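Local coordinates for cellulose-binding protein (Saccharophagus degradans, PDB 2X32), which binds a long polyisoprenoid diphosphate within a YceI-like domain and is implicated in plant cell wall breakdown, at residues 30-35 / 56-61; 46-51 / 79-84; 92-97 / 121-126. All coordinates share one frame; numbering follows the deposited sequence.

Contact 1: residues 30-35 / 56-61; sequences ETHRFD and VNTGID. With OTP ((2E,6E,10E,14E,18E,22E,26E)-3,7,11,15,19,23,27,31-octamethyldotriaconta-2,6,10,14,18,22,26,30-octaenyl trihydrogen diphosphate), chain C.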
loop_
_atom_site.group_PDB
_atom_site.type_symbol
_atom_site.label_atom_id
_atom_site.label_comp_id
_atom_site.label_asym_id
_atom_site.label_seq_id
_atom_site.Cartn_x
_atom_site.Cartn_y
_atom_site.Cartn_z
ATOM N N GLU A 30 -10.640 10.631 7.093
ATOM C CA GLU A 30 -11.087 10.381 5.754
ATOM C C GLU A 30 -10.232 9.268 5.137
ATOM O O GLU A 30 -8.992 9.294 5.189
ATOM C CB GLU A 30 -10.943 11.625 4.876
ATOM C CG GLU A 30 -11.750 12.863 5.287
ATOM C CD GLU A 30 -11.363 14.089 4.460
ATOM O OE1 GLU A 30 -10.491 14.879 4.887
ATOM O OE2 GLU A 30 -12.030 14.286 3.451
ATOM N N THR A 31 -10.913 8.328 4.513
ATOM C CA THR A 31 -10.285 7.222 3.846
ATOM C C THR A 31 -10.124 7.509 2.380
ATOM O O THR A 31 -11.124 7.841 1.693
ATOM C CB THR A 31 -11.123 5.971 4.015
ATOM O OG1 THR A 31 -11.250 5.720 5.405
ATOM C CG2 THR A 31 -10.458 4.770 3.356
ATOM N N HIS A 32 -8.894 7.429 1.901
ATOM C CA HIS A 32 -8.494 7.640 0.526
ATOM C C HIS A 32 -8.032 6.333 -0.061
ATOM O O HIS A 32 -7.702 5.391 0.671
ATOM C CB HIS A 32 -7.345 8.671 0.491
ATOM C CG HIS A 32 -7.683 9.906 1.237
ATOM N ND1 HIS A 32 -7.048 10.303 2.399
ATOM C CD2 HIS A 32 -8.674 10.806 1.024
ATOM C CE1 HIS A 32 -7.610 11.415 2.843
ATOM N NE2 HIS A 32 -8.598 11.736 2.026
ATOM N N ARG A 33 -7.990 6.256 -1.380
ATOM C CA ARG A 33 -7.578 4.998 -2.002
ATOM C C ARG A 33 -6.734 5.282 -3.209
ATOM O O ARG A 33 -6.654 6.407 -3.728
ATOM C CB ARG A 33 -8.743 4.070 -2.406
ATOM C CG ARG A 33 -9.858 3.885 -1.381
ATOM C CD ARG A 33 -11.297 3.979 -2.027
ATOM N NE ARG A 33 -12.296 3.683 -1.016
ATOM C CZ ARG A 33 -12.977 4.540 -0.262
ATOM N NH1 ARG A 33 -12.875 5.867 -0.402
ATOM N NH2 ARG A 33 -13.831 4.033 0.637
ATOM N N PHE A 34 -5.973 4.269 -3.591
ATOM C CA PHE A 34 -5.265 4.232 -4.881
ATOM C C PHE A 34 -6.024 3.314 -5.829
ATOM O O PHE A 34 -6.205 2.121 -5.545
ATOM C CB PHE A 34 -3.796 3.780 -4.715
ATOM C CG PHE A 34 -2.985 4.740 -3.919
ATOM C CD1 PHE A 34 -2.475 5.888 -4.509
ATOM C CD2 PHE A 34 -2.663 4.464 -2.566
ATOM C CE1 PHE A 34 -1.722 6.798 -3.774
ATOM C CE2 PHE A 34 -1.876 5.335 -1.857
ATOM C CZ PHE A 34 -1.413 6.495 -2.426
ATOM N N ASP A 35 -6.509 3.876 -6.926
ATOM C CA ASP A 35 -7.373 3.115 -7.838
ATOM C C ASP A 35 -6.603 2.139 -8.734
ATOM O O ASP A 35 -7.223 1.286 -9.378
ATOM C CB ASP A 35 -8.241 4.054 -8.670
ATOM C CG ASP A 35 -9.308 4.776 -7.864
ATOM O OD1 ASP A 35 -9.722 4.295 -6.771
ATOM O OD2 ASP A 35 -9.767 5.803 -8.365
ATOM N N VAL A 56 -4.302 8.208 -6.954
ATOM C CA VAL A 56 -4.866 8.659 -5.668
ATOM C C VAL A 56 -6.249 9.211 -5.916
ATOM O O VAL A 56 -6.543 9.954 -6.838
ATOM C CB VAL A 56 -3.945 9.679 -4.933
ATOM C CG1 VAL A 56 -3.845 11.009 -5.708
ATOM C CG2 VAL A 56 -4.312 9.841 -3.407
ATOM N N ASN A 57 -7.138 8.812 -5.024
ATOM C CA ASN A 57 -8.558 9.164 -5.130
ATOM C C ASN A 57 -9.042 9.517 -3.741
ATOM O O ASN A 57 -9.259 8.650 -2.900
ATOM C CB ASN A 57 -9.329 7.990 -5.750
ATOM C CG ASN A 57 -10.747 8.333 -6.031
ATOM O OD1 ASN A 57 -11.302 9.257 -5.389
ATOM N ND2 ASN A 57 -11.385 7.609 -6.938
ATOM N N THR A 58 -9.212 10.822 -3.496
ATOM C CA THR A 58 -9.687 11.364 -2.260
ATOM C C THR A 58 -11.139 11.830 -2.371
ATOM O O THR A 58 -11.686 12.390 -1.403
ATOM C CB THR A 58 -8.819 12.563 -1.786
ATOM O OG1 THR A 58 -9.136 13.736 -2.553
ATOM C CG2 THR A 58 -7.303 12.201 -1.846
ATOM N N GLY A 59 -11.759 11.615 -3.529
ATOM C CA GLY A 59 -13.123 12.054 -3.806
ATOM C C GLY A 59 -13.279 13.509 -4.189
ATOM O O GLY A 59 -14.403 13.934 -4.502
ATOM N N ILE A 60 -12.197 14.286 -4.196
ATOM C CA ILE A 60 -12.215 15.741 -4.517
ATOM C C ILE A 60 -11.069 15.982 -5.507
ATOM O O ILE A 60 -9.898 15.763 -5.199
ATOM C CB ILE A 60 -11.986 16.613 -3.263
ATOM C CG1 ILE A 60 -13.022 16.239 -2.186
ATOM C CG2 ILE A 60 -11.963 18.129 -3.607
ATOM C CD1 ILE A 60 -12.900 17.001 -0.837
ATOM N N ASP A 61 -11.415 16.413 -6.717
ATOM C CA ASP A 61 -10.416 16.501 -7.788
ATOM C C ASP A 61 -9.287 17.485 -7.466
ATOM O O ASP A 61 -8.111 17.185 -7.694
ATOM C CB ASP A 61 -11.101 16.866 -9.110
ATOM C CG ASP A 61 -12.044 15.809 -9.561
ATOM O OD1 ASP A 61 -11.584 14.694 -9.873
ATOM O OD2 ASP A 61 -13.263 16.070 -9.582
HETATM O O7 OTP C . -10.543 20.895 5.329
HETATM P P2 OTP C . -10.460 21.316 3.885
HETATM O O5 OTP C . -10.267 22.813 3.719
HETATM O O6 OTP C . -11.520 20.721 2.999
HETATM O O4 OTP C . -9.013 20.698 3.388
HETATM P P1 OTP C . -8.779 19.494 2.337
HETATM O O2 OTP C . -9.036 18.224 3.125
HETATM O O3 OTP C . -9.351 19.733 0.954
HETATM O O1 OTP C . -7.183 19.368 2.102
HETATM C C40 OTP C . -6.390 18.882 3.204
HETATM C C39 OTP C . -5.670 17.583 2.818
HETATM C C37 OTP C . -5.647 16.510 3.586
HETATM C C38 OTP C . -6.343 16.330 4.941
HETATM C C36 OTP C . -4.855 15.287 3.133
HETATM C C35 OTP C . -3.578 15.047 3.895
HETATM C C34 OTP C . -2.902 13.740 3.439
HETATM C C32 OTP C . -2.210 12.905 4.224
HETATM C C33 OTP C . -2.099 13.103 5.698
HETATM C C31 OTP C . -1.676 11.616 3.583
HETATM C C30 OTP C . -0.198 11.336 3.681
HETATM C C29 OTP C . 0.165 9.974 3.098
HETATM C C27 OTP C . 1.104 9.172 3.589
HETATM C C28 OTP C . 2.045 9.530 4.736
HETATM C C26 OTP C . 1.292 7.770 3.052
HETATM C C25 OTP C . 0.316 7.306 1.993
HETATM C C24 OTP C . 0.269 5.782 1.793
HETATM C C22 OTP C . 0.861 5.099 0.815
HETATM C C23 OTP C . 1.577 5.699 -0.370
HETATM C C21 OTP C . 0.757 3.602 0.843
HETATM C C20 OTP C . 2.103 2.898 1.162
HETATM C C19 OTP C . 2.021 1.371 1.137
HETATM C C17 OTP C . 1.998 0.565 2.198
HETATM C C18 OTP C . 2.229 0.965 3.613
HETATM C C16 OTP C . 1.722 -0.914 1.977
HETATM C C15 OTP C . 2.844 -1.795 2.446
HETATM C C14 OTP C . 2.714 -3.196 1.904
HETATM C C12 OTP C . 3.066 -4.323 2.571
HETATM C C13 OTP C . 3.586 -4.286 4.007
HETATM C C11 OTP C . 2.958 -5.682 1.959
HETATM C C10 OTP C . 2.275 -5.802 0.656
HETATM C C9 OTP C . 1.952 -7.222 0.189
HETATM C C7 OTP C . 2.590 -7.920 -0.764
HETATM C C8 OTP C . 3.687 -7.395 -1.669
HETATM C C6 OTP C . 2.154 -9.346 -1.003
HETATM C C5 OTP C . 3.015 -10.383 -0.307
HETATM C C4 OTP C . 2.617 -11.790 -0.643
HETATM C C2 OTP C . 2.655 -12.794 0.240
HETATM C C3 OTP C . 3.092 -12.761 1.663
HETATM C C1 OTP C . 2.256 -14.160 -0.242
HETATM O O HOH W 1 -11.829 8.023 -1.888
#
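Arg33 and Asn57 form an antiparallel hydrogen-bonded pair, Arg33 N reaching Asn57 O at 3.1 Å and Asn57 N returning to Arg33 O at 2.8 Å, and Phe34 and Val56 follow as the adjacent non-hydrogen-bonded pair. The CA of Val56 adds a CA-H...O contact to Arg33 O. On the face that carries Arg33 and Asn57, polar groups do the work. Asn57 turns CG anti to its backbone N (chi1 -173°); its ND2 gives a nearly straight bond of 2.8 Å to the syn lone pair of Asp35 OD2, which lies close to the amide plane although carboxylate and amide are turned 78° apart. The other end of the amide, OD1, accepts from Gly59 N in an Asx turn, so both ends of the group are held and its rotation is fixed. A water donates to Asn57 O, its second donor beside Arg33 N; in the conformer given, Arg33, which has two, also donates to that water through NH1. Toward the end of the pairing, the CD2 corner of the His32 ring comes to 3.3 Å from Thr58 CB, with Thr58 CG2 close behind. On the remaining face, Phe34 CE1 packs obliquely at 3.8 Å against Val56 CB, and its CZ meets methyl carbon C23 of the bound lipid at 3.7 Å. Helix 61-72 covers Val56 through Met67 and Arg68. The short strand 56-57 thus docks antiparallel on strand 28-42 just before that helix, in a YceI-like antiparallel sheet whose inner face, here Phe34, lines the polyisoprenoid pocket.

Contact 2: residues 46-51 / 79-84; sequences EAQLVI and VATVTV. With OTP ((2E,6E,10E,14E,18E,22E,26E)-3,7,11,15,19,23,27,31-octamethyldotriaconta-2,6,10,14,18,22,26,30-octaenyl trihydrogen diphosphate), chain C.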
loop_
_atom_site.group_PDB
_atom_site.type_symbol
_atom_site.label_atom_id
_atom_site.label_comp_id
_atom_site.label_asym_id
_atom_site.label_seq_id
_atom_site.Cartn_x
_atom_site.Cartn_y
_atom_site.Cartn_z
ATOM N N GLU A 46 9.994 -13.413 -4.905
ATOM C CA GLU A 46 9.896 -11.970 -4.638
ATOM C C GLU A 46 8.499 -11.537 -4.985
ATOM O O GLU A 46 8.085 -11.568 -6.157
ATOM C CB GLU A 46 10.923 -11.143 -5.403
ATOM C CG GLU A 46 10.756 -9.614 -5.050
ATOM C CD GLU A 46 11.924 -8.732 -5.476
ATOM O OE1 GLU A 46 11.880 -8.231 -6.631
ATOM O OE2 GLU A 46 12.829 -8.503 -4.619
ATOM N N ALA A 47 7.764 -11.092 -3.963
ATOM C CA ALA A 47 6.474 -10.477 -4.165
ATOM C C ALA A 47 6.629 -8.987 -4.340
ATOM O O ALA A 47 7.432 -8.350 -3.647
ATOM C CB ALA A 47 5.554 -10.736 -2.968
ATOM N N GLN A 48 5.860 -8.409 -5.263
ATOM C CA GLN A 48 5.864 -6.990 -5.426
ATOM C C GLN A 48 4.437 -6.455 -5.484
ATOM O O GLN A 48 3.523 -7.108 -5.985
ATOM C CB GLN A 48 6.706 -6.624 -6.654
ATOM C CG GLN A 48 7.018 -5.178 -6.833
ATOM C CD GLN A 48 8.166 -4.984 -7.802
ATOM O OE1 GLN A 48 9.346 -5.031 -7.426
ATOM N NE2 GLN A 48 7.825 -4.745 -9.058
ATOM N N LEU A 49 4.278 -5.255 -4.952
ATOM C CA LEU A 49 3.046 -4.495 -5.089
ATOM C C LEU A 49 3.547 -3.122 -5.603
ATOM O O LEU A 49 4.359 -2.467 -4.962
ATOM C CB LEU A 49 2.314 -4.295 -3.770
ATOM C CG LEU A 49 1.117 -3.343 -3.855
ATOM C CD1 LEU A 49 -0.008 -3.996 -4.723
ATOM C CD2 LEU A 49 0.566 -3.049 -2.464
ATOM N N VAL A 50 3.043 -2.670 -6.746
ATOM C CA VAL A 50 3.366 -1.367 -7.284
ATOM C C VAL A 50 2.071 -0.515 -7.175
ATOM O O VAL A 50 0.999 -0.867 -7.703
ATOM C CB VAL A 50 3.814 -1.442 -8.725
ATOM C CG1 VAL A 50 4.127 -0.026 -9.300
ATOM C CG2 VAL A 50 4.992 -2.408 -8.892
ATOM N N ILE A 51 2.208 0.612 -6.489
ATOM C CA ILE A 51 1.110 1.488 -6.216
ATOM C C ILE A 51 1.249 2.720 -7.130
ATOM O O ILE A 51 2.225 3.451 -7.047
ATOM C CB ILE A 51 1.134 1.963 -4.744
ATOM C CG1 ILE A 51 1.014 0.764 -3.813
ATOM C CG2 ILE A 51 -0.051 2.945 -4.485
ATOM C CD1 ILE A 51 1.756 0.907 -2.569
ATOM N N VAL A 79 5.243 6.064 -8.977
ATOM C CA VAL A 79 4.825 4.837 -8.271
ATOM C C VAL A 79 5.578 4.662 -6.965
ATOM O O VAL A 79 6.656 5.226 -6.797
ATOM C CB VAL A 79 4.950 3.581 -9.116
ATOM C CG1 VAL A 79 4.153 3.730 -10.400
ATOM C CG2 VAL A 79 6.389 3.222 -9.444
ATOM N N ALA A 80 4.951 3.945 -6.029
ATOM C CA ALA A 80 5.586 3.425 -4.791
ATOM C C ALA A 80 5.641 1.910 -4.946
ATOM O O ALA A 80 4.700 1.291 -5.482
ATOM C CB ALA A 80 4.825 3.819 -3.526
ATOM N N THR A 81 6.762 1.314 -4.587
ATOM C CA THR A 81 6.980 -0.119 -4.853
ATOM C C THR A 81 7.290 -0.819 -3.563
ATOM O O THR A 81 8.199 -0.403 -2.808
ATOM C CB THR A 81 8.139 -0.298 -5.807
ATOM O OG1 THR A 81 7.844 0.411 -7.005
ATOM C CG2 THR A 81 8.371 -1.759 -6.074
ATOM N N VAL A 82 6.522 -1.858 -3.248
ATOM C CA VAL A 82 6.775 -2.711 -2.108
ATOM C C VAL A 82 7.338 -4.044 -2.596
ATOM O O VAL A 82 6.798 -4.655 -3.511
ATOM C CB VAL A 82 5.466 -3.028 -1.328
ATOM C CG1 VAL A 82 5.760 -3.830 -0.083
ATOM C CG2 VAL A 82 4.710 -1.741 -0.965
ATOM N N THR A 83 8.416 -4.485 -1.969
ATOM C CA THR A 83 8.980 -5.781 -2.281
ATOM C C THR A 83 9.075 -6.612 -1.011
ATOM O O THR A 83 9.427 -6.103 0.062
ATOM C CB THR A 83 10.347 -5.629 -2.948
ATOM O OG1 THR A 83 10.267 -4.694 -4.028
ATOM C CG2 THR A 83 10.800 -6.943 -3.480
ATOM N N VAL A 84 8.716 -7.904 -1.103
ATOM C CA VAL A 84 8.599 -8.800 0.100
ATOM C C VAL A 84 9.099 -10.169 -0.331
ATOM O O VAL A 84 8.562 -10.718 -1.283
ATOM C CB VAL A 84 7.135 -8.958 0.551
ATOM C CG1 VAL A 84 7.016 -9.898 1.811
ATOM C CG2 VAL A 84 6.367 -7.597 0.835
HETATM O O7 OTP C . -10.543 20.895 5.329
HETATM P P2 OTP C . -10.460 21.316 3.885
HETATM O O5 OTP C . -10.267 22.813 3.719
HETATM O O6 OTP C . -11.520 20.721 2.999
HETATM O O4 OTP C . -9.013 20.698 3.388
HETATM P P1 OTP C . -8.779 19.494 2.337
HETATM O O2 OTP C . -9.036 18.224 3.125
HETATM O O3 OTP C . -9.351 19.733 0.954
HETATM O O1 OTP C . -7.183 19.368 2.102
HETATM C C40 OTP C . -6.390 18.882 3.204
HETATM C C39 OTP C . -5.670 17.583 2.818
HETATM C C37 OTP C . -5.647 16.510 3.586
HETATM C C38 OTP C . -6.343 16.330 4.941
HETATM C C36 OTP C . -4.855 15.287 3.133
HETATM C C35 OTP C . -3.578 15.047 3.895
HETATM C C34 OTP C . -2.902 13.740 3.439
HETATM C C32 OTP C . -2.210 12.905 4.224
HETATM C C33 OTP C . -2.099 13.103 5.698
HETATM C C31 OTP C . -1.676 11.616 3.583
HETATM C C30 OTP C . -0.198 11.336 3.681
HETATM C C29 OTP C . 0.165 9.974 3.098
HETATM C C27 OTP C . 1.104 9.172 3.589
HETATM C C28 OTP C . 2.045 9.530 4.736
HETATM C C26 OTP C . 1.292 7.770 3.052
HETATM C C25 OTP C . 0.316 7.306 1.993
HETATM C C24 OTP C . 0.269 5.782 1.793
HETATM C C22 OTP C . 0.861 5.099 0.815
HETATM C C23 OTP C . 1.577 5.699 -0.370
HETATM C C21 OTP C . 0.757 3.602 0.843
HETATM C C20 OTP C . 2.103 2.898 1.162
HETATM C C19 OTP C . 2.021 1.371 1.137
HETATM C C17 OTP C . 1.998 0.565 2.198
HETATM C C18 OTP C . 2.229 0.965 3.613
HETATM C C16 OTP C . 1.722 -0.914 1.977
HETATM C C15 OTP C . 2.844 -1.795 2.446
HETATM C C14 OTP C . 2.714 -3.196 1.904
HETATM C C12 OTP C . 3.066 -4.323 2.571
HETATM C C13 OTP C . 3.586 -4.286 4.007
HETATM C C11 OTP C . 2.958 -5.682 1.959
HETATM C C10 OTP C . 2.275 -5.802 0.656
HETATM C C9 OTP C . 1.952 -7.222 0.189
HETATM C C7 OTP C . 2.590 -7.920 -0.764
HETATM C C8 OTP C . 3.687 -7.395 -1.669
HETATM C C6 OTP C . 2.154 -9.346 -1.003
HETATM C C5 OTP C . 3.015 -10.383 -0.307
HETATM C C4 OTP C . 2.617 -11.790 -0.643
HETATM C C2 OTP C . 2.655 -12.794 0.240
HETATM C C3 OTP C . 3.092 -12.761 1.663
HETATM C C1 OTP C . 2.256 -14.160 -0.242
#
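Ala47, Leu49 and Ile51 pair with Val84, Val82 and Ala80 as antiparallel hydrogen-bonded pairs, each closed by two backbone bonds, and the strand segments run 166° apart with their axes 4.6 Å from each other at closest. The tightly packed part is the face that bears these six residues, all buried on the side of the lipid. Leu49 CB and Val82 CB stand 4.2 Å apart, and Ile51 CD1 approaches Val82 CG2 at 4.3 Å. Val82 has CG1 anti to its backbone N (chi1 -176°), and both its methyls reach the prenyl chain, CG1 at 3.7 Å from lipid atom C14. Val84 CG2 meets C8, Ala47 CB touches C5, and Ile51 CD1 packs on C19 at 3.7 Å. Small and branched aliphatic side chains here form part of the wall of a lipocalin-like, YceI-type hydrophobic tunnel; Leu49 and Ile51 also pack on Leu18 of strand 7-24, and Val82 on Ala106 of strand 99-109. The reverse face, with Gln48, Val50, Thr81 and Thr83, is partly open to solvent, although Val50 CG1 still leans on Val79 CB at 3.7 Å. Gln48 has two conformers; in the one given, the extended chain lays its amide carbon CD beside Thr81 CG2, also at 3.7 Å. Glu46 stands on the solvent side at the end of the pairing.

Contact 3: residues 92-97 / 121-126; sequences AGLAVG and LNVQRL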
loop_
_atom_site.group_PDB
_atom_site.type_symbol
_atom_site.label_atom_id
_atom_site.label_comp_id
_atom_site.label_asym_id
_atom_site.label_seq_id
_atom_site.Cartn_x
_atom_site.Cartn_y
_atom_site.Cartn_z
ATOM N N ALA A 92 2.118 -22.675 -1.158
ATOM C CA ALA A 92 1.616 -23.887 -1.812
ATOM C C ALA A 92 0.991 -24.877 -0.835
ATOM O O ALA A 92 0.039 -25.573 -1.183
ATOM C CB ALA A 92 2.760 -24.578 -2.549
ATOM N N GLY A 93 1.550 -24.947 0.357
ATOM C CA GLY A 93 1.086 -25.854 1.367
ATOM C C GLY A 93 -0.202 -25.512 2.076
ATOM O O GLY A 93 -0.755 -26.368 2.769
ATOM N N LEU A 94 -0.705 -24.315 1.862
ATOM C CA LEU A 94 -1.988 -23.924 2.444
ATOM C C LEU A 94 -3.084 -24.683 1.789
ATOM O O LEU A 94 -3.176 -24.767 0.570
ATOM C CB LEU A 94 -2.226 -22.430 2.236
ATOM C CG LEU A 94 -1.415 -21.492 3.067
ATOM C CD1 LEU A 94 -1.755 -20.085 2.589
ATOM C CD2 LEU A 94 -1.887 -21.625 4.537
ATOM N N ALA A 95 -3.937 -25.294 2.595
ATOM C CA ALA A 95 -5.124 -25.906 2.085
ATOM C C ALA A 95 -6.109 -24.840 1.698
ATOM O O ALA A 95 -6.059 -23.710 2.206
ATOM C CB ALA A 95 -5.732 -26.836 3.174
ATOM N N VAL A 96 -7.026 -25.190 0.795
ATOM C CA VAL A 96 -8.046 -24.251 0.412
ATOM C C VAL A 96 -8.841 -23.862 1.661
ATOM O O VAL A 96 -9.269 -24.717 2.466
ATOM C CB VAL A 96 -8.933 -24.797 -0.707
ATOM C CG1 VAL A 96 -10.123 -23.905 -0.946
ATOM C CG2 VAL A 96 -8.098 -24.946 -1.961
ATOM N N GLY A 97 -8.975 -22.542 1.847
ATOM C CA GLY A 97 -9.624 -21.940 3.004
ATOM C C GLY A 97 -8.702 -21.701 4.217
ATOM O O GLY A 97 -9.094 -20.997 5.136
ATOM N N LEU A 121 1.478 -10.234 7.897
ATOM C CA LEU A 121 0.472 -10.404 6.846
ATOM C C LEU A 121 -0.325 -11.656 7.097
ATOM O O LEU A 121 0.168 -12.638 7.668
ATOM C CB LEU A 121 1.093 -10.477 5.463
ATOM C CG LEU A 121 1.999 -9.284 5.118
ATOM C CD1 LEU A 121 2.598 -9.471 3.671
ATOM C CD2 LEU A 121 1.302 -7.924 5.227
ATOM N N ASN A 122 -1.606 -11.582 6.709
ATOM C CA ASN A 122 -2.483 -12.707 6.676
ATOM C C ASN A 122 -2.556 -13.188 5.232
ATOM O O ASN A 122 -2.826 -12.395 4.325
ATOM C CB ASN A 122 -3.881 -12.343 7.183
ATOM C CG ASN A 122 -4.749 -13.552 7.329
ATOM O OD1 ASN A 122 -5.301 -14.072 6.323
ATOM N ND2 ASN A 122 -4.872 -14.073 8.585
ATOM N N VAL A 123 -2.234 -14.461 5.024
ATOM C CA VAL A 123 -2.309 -15.077 3.725
ATOM C C VAL A 123 -3.312 -16.215 3.790
ATOM O O VAL A 123 -3.160 -17.127 4.608
ATOM C CB VAL A 123 -0.950 -15.625 3.281
ATOM C CG1 VAL A 123 -1.068 -16.326 1.850
ATOM C CG2 VAL A 123 0.127 -14.516 3.308
ATOM N N GLN A 124 -4.324 -16.164 2.953
ATOM C CA GLN A 124 -5.350 -17.204 2.938
ATOM C C GLN A 124 -5.507 -17.744 1.534
ATOM O O GLN A 124 -5.597 -16.962 0.556
ATOM C CB GLN A 124 -6.678 -16.666 3.446
ATOM C CG GLN A 124 -7.734 -17.781 3.580
ATOM C CD GLN A 124 -9.102 -17.277 4.071
ATOM O OE1 GLN A 124 -9.508 -16.135 3.830
ATOM N NE2 GLN A 124 -9.809 -18.171 4.706
ATOM N N ARG A 125 -5.544 -19.074 1.411
ATOM C CA ARG A 125 -5.804 -19.694 0.120
ATOM C C ARG A 125 -7.306 -19.723 -0.158
ATOM O O ARG A 125 -8.104 -20.186 0.665
ATOM C CB ARG A 125 -5.246 -21.119 0.021
ATOM C CG ARG A 125 -5.552 -21.730 -1.325
ATOM C CD ARG A 125 -4.961 -23.100 -1.525
ATOM N NE ARG A 125 -3.499 -23.021 -1.666
ATOM C CZ ARG A 125 -2.870 -22.587 -2.751
ATOM N NH1 ARG A 125 -3.525 -22.213 -3.855
ATOM N NH2 ARG A 125 -1.544 -22.492 -2.735
ATOM N N LEU A 126 -7.706 -19.222 -1.320
ATOM C CA LEU A 126 -9.084 -19.234 -1.714
ATOM C C LEU A 126 -9.479 -20.319 -2.673
ATOM O O LEU A 126 -10.644 -20.736 -2.717
ATOM C CB LEU A 126 -9.452 -17.868 -2.305
ATOM C CG LEU A 126 -9.229 -16.645 -1.445
ATOM C CD1 LEU A 126 -9.725 -15.415 -2.191
ATOM C CD2 LEU A 126 -9.936 -16.741 -0.119
#
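Arg125 carries most of the contact, sending its side chain over the turn 92-97 from the end of strand 115-125. Its CG lies anti to the backbone N (chi1 179°), and the chain runs straight to CD before bending at chi3 (-71°). NE then gives a bond of 2.9 Å to Leu94 O, bent to 133° at the hydrogen and arriving from above the carbonyl plane. NH2 lies 3.6 Å from Ala92 CA and also bonds to Val91 O, while NH1 is bound by Ser127 O; with NE, all three guanidinium nitrogens therefore have backbone carbonyl partners, which fix the rotation of the group. The aliphatic part is gripped as well: Val96, with CG2 beside its own backbone N, crosses the arginine at about a right angle and sets CG2 at 3.7 Å from Arg125 CD, and Ala95 O comes close to Arg125 CB. An alanine in place of Arg125 would remove the guanidinium and the chain beyond CB, which would probably leave the carbonyls of Leu94, Val91 and Ser127 without this donor, open a gap beside Val96 CG2 and free the turn to shift. The turn connects helix 88-92 to strand 99-109, and the contact fastens it across the far end of the curled YceI-like sheet. Further on, Gly97 N bonds to Arg125 O at 2.8 Å. The same glycine, at a positive phi, offers its O to Gln124 NE2 at 2.9 Å; the extended Gln124 chain brings this donor in above the carbonyl plane, although Gly97 O lies in the plane of the glutamine amide. On the inner side, the side chains of Leu94 and Val123 cross at about a right angle, Leu94 CD1 lying 3.9 Å from Val123 CG1. The side chain of Val123 also lies about 4 Å from the bound lipid, and Leu94 packs on Met100 of strand 99-109.

In the fold
Contacts 1 and 2 interleave along the chain, whereas contact 3 follows after both have closed. All three belong to one curled antiparallel sheet of the YceI-like domain. Strands 28-42 and 46-52 are neighbours in it, and contacts 1 and 2, with centres 20 Å apart, touch where Phe34 CG meets Ile51 CG2 at 3.5 Å. Contact 3 lies on the opposite side of the chain's centre from contact 1, their centres 30 Å apart; from contact 2 its nearest atoms are about 5 Å away. The polyisoprenoid links the three: Phe34, the inner face of contact 2 and Val123 meet successive lengths of its extended chain.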